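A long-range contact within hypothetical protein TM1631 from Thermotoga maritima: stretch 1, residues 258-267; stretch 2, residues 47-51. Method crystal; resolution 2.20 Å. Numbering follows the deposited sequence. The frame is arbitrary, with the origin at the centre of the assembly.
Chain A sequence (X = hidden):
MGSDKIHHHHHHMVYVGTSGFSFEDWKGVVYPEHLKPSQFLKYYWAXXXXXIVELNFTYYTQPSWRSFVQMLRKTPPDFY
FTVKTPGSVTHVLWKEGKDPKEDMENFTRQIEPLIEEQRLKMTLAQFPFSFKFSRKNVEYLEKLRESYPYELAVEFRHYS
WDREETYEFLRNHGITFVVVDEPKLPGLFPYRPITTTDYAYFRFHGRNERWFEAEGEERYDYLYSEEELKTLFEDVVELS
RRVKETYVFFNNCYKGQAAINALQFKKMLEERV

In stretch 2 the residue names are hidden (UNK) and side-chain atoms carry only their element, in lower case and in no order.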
# COMPACT_ATOMS: atom_id res chain seq x y z
N ALA A 258 -4.96 12.34 -3.17
CA ALA A 258 -3.87 11.57 -2.57
C ALA A 258 -2.52 12.25 -2.73
O ALA A 258 -1.73 12.31 -1.79
CB ALA A 258 -3.83 10.17 -3.17
N ALA A 259 -2.25 12.74 -3.94
CA ALA A 259 -1.01 13.44 -4.25
C ALA A 259 -0.89 14.74 -3.44
O ALA A 259 0.16 15.01 -2.85
CB ALA A 259 -0.90 13.71 -5.73
N ILE A 260 -1.98 15.52 -3.39
CA ILE A 260 -2.04 16.73 -2.56
C ILE A 260 -1.69 16.41 -1.11
O ILE A 260 -0.76 17.00 -0.55
CB ILE A 260 -3.44 17.43 -2.64
CG1 ILE A 260 -3.63 18.06 -4.02
CG2 ILE A 260 -3.59 18.52 -1.57
CD1 ILE A 260 -5.04 18.56 -4.31
N ASN A 261 -2.42 15.48 -0.52
CA ASN A 261 -2.18 15.09 0.87
C ASN A 261 -0.79 14.49 1.10
O ASN A 261 -0.17 14.74 2.14
CB ASN A 261 -3.25 14.09 1.35
CG ASN A 261 -4.63 14.72 1.51
OD1 ASN A 261 -5.64 14.03 1.45
ND2 ASN A 261 -4.68 16.04 1.72
N ALA A 262 -0.31 13.71 0.14
CA ALA A 262 1.01 13.08 0.27
C ALA A 262 2.11 14.14 0.26
O ALA A 262 3.11 14.03 0.98
CB ALA A 262 1.23 12.05 -0.83
N LEU A 263 1.90 15.16 -0.57
CA LEU A 263 2.80 16.32 -0.64
C LEU A 263 2.74 17.18 0.63
O LEU A 263 3.77 17.73 1.05
CB LEU A 263 2.47 17.19 -1.85
CG LEU A 263 2.80 16.63 -3.23
CD1 LEU A 263 2.12 17.45 -4.29
CD2 LEU A 263 4.30 16.59 -3.48
N GLN A 264 1.55 17.31 1.22
CA GLN A 264 1.39 18.02 2.49
C GLN A 264 2.11 17.27 3.59
O GLN A 264 2.81 17.85 4.40
CB GLN A 264 -0.08 18.14 2.86
CG GLN A 264 -0.85 19.15 2.06
CD GLN A 264 -2.34 19.04 2.30
OE1 GLN A 264 -3.00 18.14 1.79
NE2 GLN A 264 -2.88 19.96 3.07
N PHE A 265 1.92 15.96 3.59
CA PHE A 265 2.57 15.07 4.56
C PHE A 265 4.09 15.08 4.41
O PHE A 265 4.82 15.13 5.41
CB PHE A 265 2.04 13.64 4.36
CG PHE A 265 2.30 12.73 5.51
CD1 PHE A 265 1.44 12.72 6.60
CD2 PHE A 265 3.39 11.89 5.51
CE1 PHE A 265 1.66 11.88 7.66
CE2 PHE A 265 3.62 11.05 6.56
CZ PHE A 265 2.76 11.05 7.65
N LYS A 266 4.55 15.04 3.17
CA LYS A 266 5.99 15.05 2.85
C LYS A 266 6.67 16.33 3.36
O LYS A 266 7.80 16.28 3.86
CB LYS A 266 6.18 14.89 1.34
CG LYS A 266 7.57 15.18 0.81
CD LYS A 266 7.67 14.79 -0.66
CE LYS A 266 8.52 15.78 -1.44
NZ LYS A 266 7.78 17.05 -1.73
N LYS A 267 5.96 17.45 3.22
CA LYS A 267 6.38 18.74 3.76
C LYS A 267 6.56 18.67 5.28
O LYS A 267 7.53 19.21 5.81
CB LYS A 267 5.33 19.80 3.40
CG LYS A 267 5.63 21.21 3.90
CD LYS A 267 5.06 21.50 5.29
CE LYS A 267 5.30 22.96 5.68
NZ LYS A 267 4.79 23.28 7.04
N UNK A 47 10.21 15.76 -9.88
CA UNK A 47 9.60 17.05 -9.55
C UNK A 47 8.81 16.99 -8.23
O UNK A 47 9.15 17.68 -7.28
c UNK A 47 8.21 18.99 -10.42
c UNK A 47 8.70 17.57 -10.70
c UNK A 47 9.45 17.51 -12.03
N UNK A 48 7.77 16.15 -8.17
CA UNK A 48 6.99 16.01 -6.94
C UNK A 48 7.82 15.42 -5.79
O UNK A 48 7.46 15.58 -4.62
c UNK A 48 3.55 14.70 -8.30
c UNK A 48 4.30 17.05 -8.01
c UNK A 48 4.76 15.62 -8.26
c UNK A 48 5.73 15.16 -7.17
N UNK A 49 8.91 14.74 -6.12
CA UNK A 49 9.94 14.39 -5.12
C UNK A 49 9.66 13.15 -4.28
O UNK A 49 10.33 12.90 -3.29
N UNK A 50 8.66 12.38 -4.69
CA UNK A 50 8.35 11.11 -4.04
C UNK A 50 9.40 10.05 -4.37
O UNK A 50 9.72 9.85 -5.55
c UNK A 50 4.97 11.98 -5.04
c UNK A 50 5.65 11.84 -2.76
c UNK A 50 3.92 12.81 -4.69
c UNK A 50 4.61 12.66 -2.39
c UNK A 50 3.74 13.15 -3.36
c UNK A 50 5.85 11.50 -4.08
c UNK A 50 6.98 10.60 -4.47
N UNK A 51 9.91 9.38 -3.35
CA UNK A 51 10.98 8.38 -3.50
C UNK A 51 10.44 6.94 -3.49
O UNK A 51 11.21 5.98 -3.49
c UNK A 51 12.64 9.94 -2.32
n UNK A 51 16.17 8.29 -0.36
c UNK A 51 14.05 9.91 -2.89
n UNK A 51 14.89 8.98 -2.13
c UNK A 51 15.43 9.23 -0.94
n UNK A 51 15.24 10.40 -0.33
c UNK A 51 11.98 8.55 -2.36

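Position 47 carries three side-chain carbons, one of them bonded to CA and bearing the other two, and it lies out of reach of stretch 1. Branching at the first side-chain atom with nothing but carbon identifies valine, since threonine would need an oxygen at one tip and isoleucine a fourth carbon. The helix sets no requirement on V47; the shape of the atoms alone settles the name.

Position 48 has four carbons in its side chain, and the fork comes at the second rather than the first. Its CB lies 4.2 Å from CD2 of L263, an apolar contact that suits a hydrocarbon side chain. The backbone takes part as well: CD2 of L263 packs 3.5 Å from O of position 48, and the same carbonyl oxygen accepts a weak hydrogen bond from the lysine three residues on from L263, with NZ of K266 3.3 Å from O of position 48. The four carbons and their late fork are those of leucine. L48 holds chi1 in the m well and chi2 in t, the commonest leucine conformation, and its CA-to-CB bond runs sideways to the helix.

Position 49 has no side-chain atoms at all, and it meets stretch 1 through its backbone, with O of position 49 3.9 Å from CE of K266. The absence of a side chain makes it glycine. G49 is the first residue after a helix to leave helical phi/psi, and its phi of 82° lies in a region that by itself favours glycine. The surroundings agree with this choice: an ideally placed CB would point toward stretch 1 and stand only 3.2 Å from CE of K266, a tight approach. Without that carbon, the lysine passes close to the backbone.

Position 50 shows one carbon followed by a ring of six carbons, with no oxygen attached, and the ring lies against A259, A262, L263 and K266. This is phenylalanine; tyrosine would add a hydroxyl. Although the CA-to-CB bond of F50 points sideways, the end of the side chain comes nearer the helix. Its CZ lies 3.7 Å from CB of A262 and 3.5 Å from CD2 of L263, while O of A259 approaches the ring edge, 4.1 Å from CZ. The small methyl of A262 lets the buried ring come close to the helix, and the aliphatic part of K266 adds a further contact, CD to CE1 of F50 at 4.1 Å.

Position 51 has three carbons, a nitrogen, and then a carbon carrying two more nitrogens, and this side chain is out of reach of stretch 1. The group at its end is the guanidinium of arginine. A charged group suits the exposed position of R51, whose NE is hydrogen-bonded elsewhere in the structure.

The contact thus joins segments more than 200 residues apart largely through apolar packing. F50 gives up the most surface to it, meeting A259, A262, L263 and K266, while L263 also reaches L48. K266 extends over the loop backbone, adding a weak hydrogen bond to the packing of its carbon chain. G49 leaves room for that passage.

Stretch 2, residues 47-51: VLGFR
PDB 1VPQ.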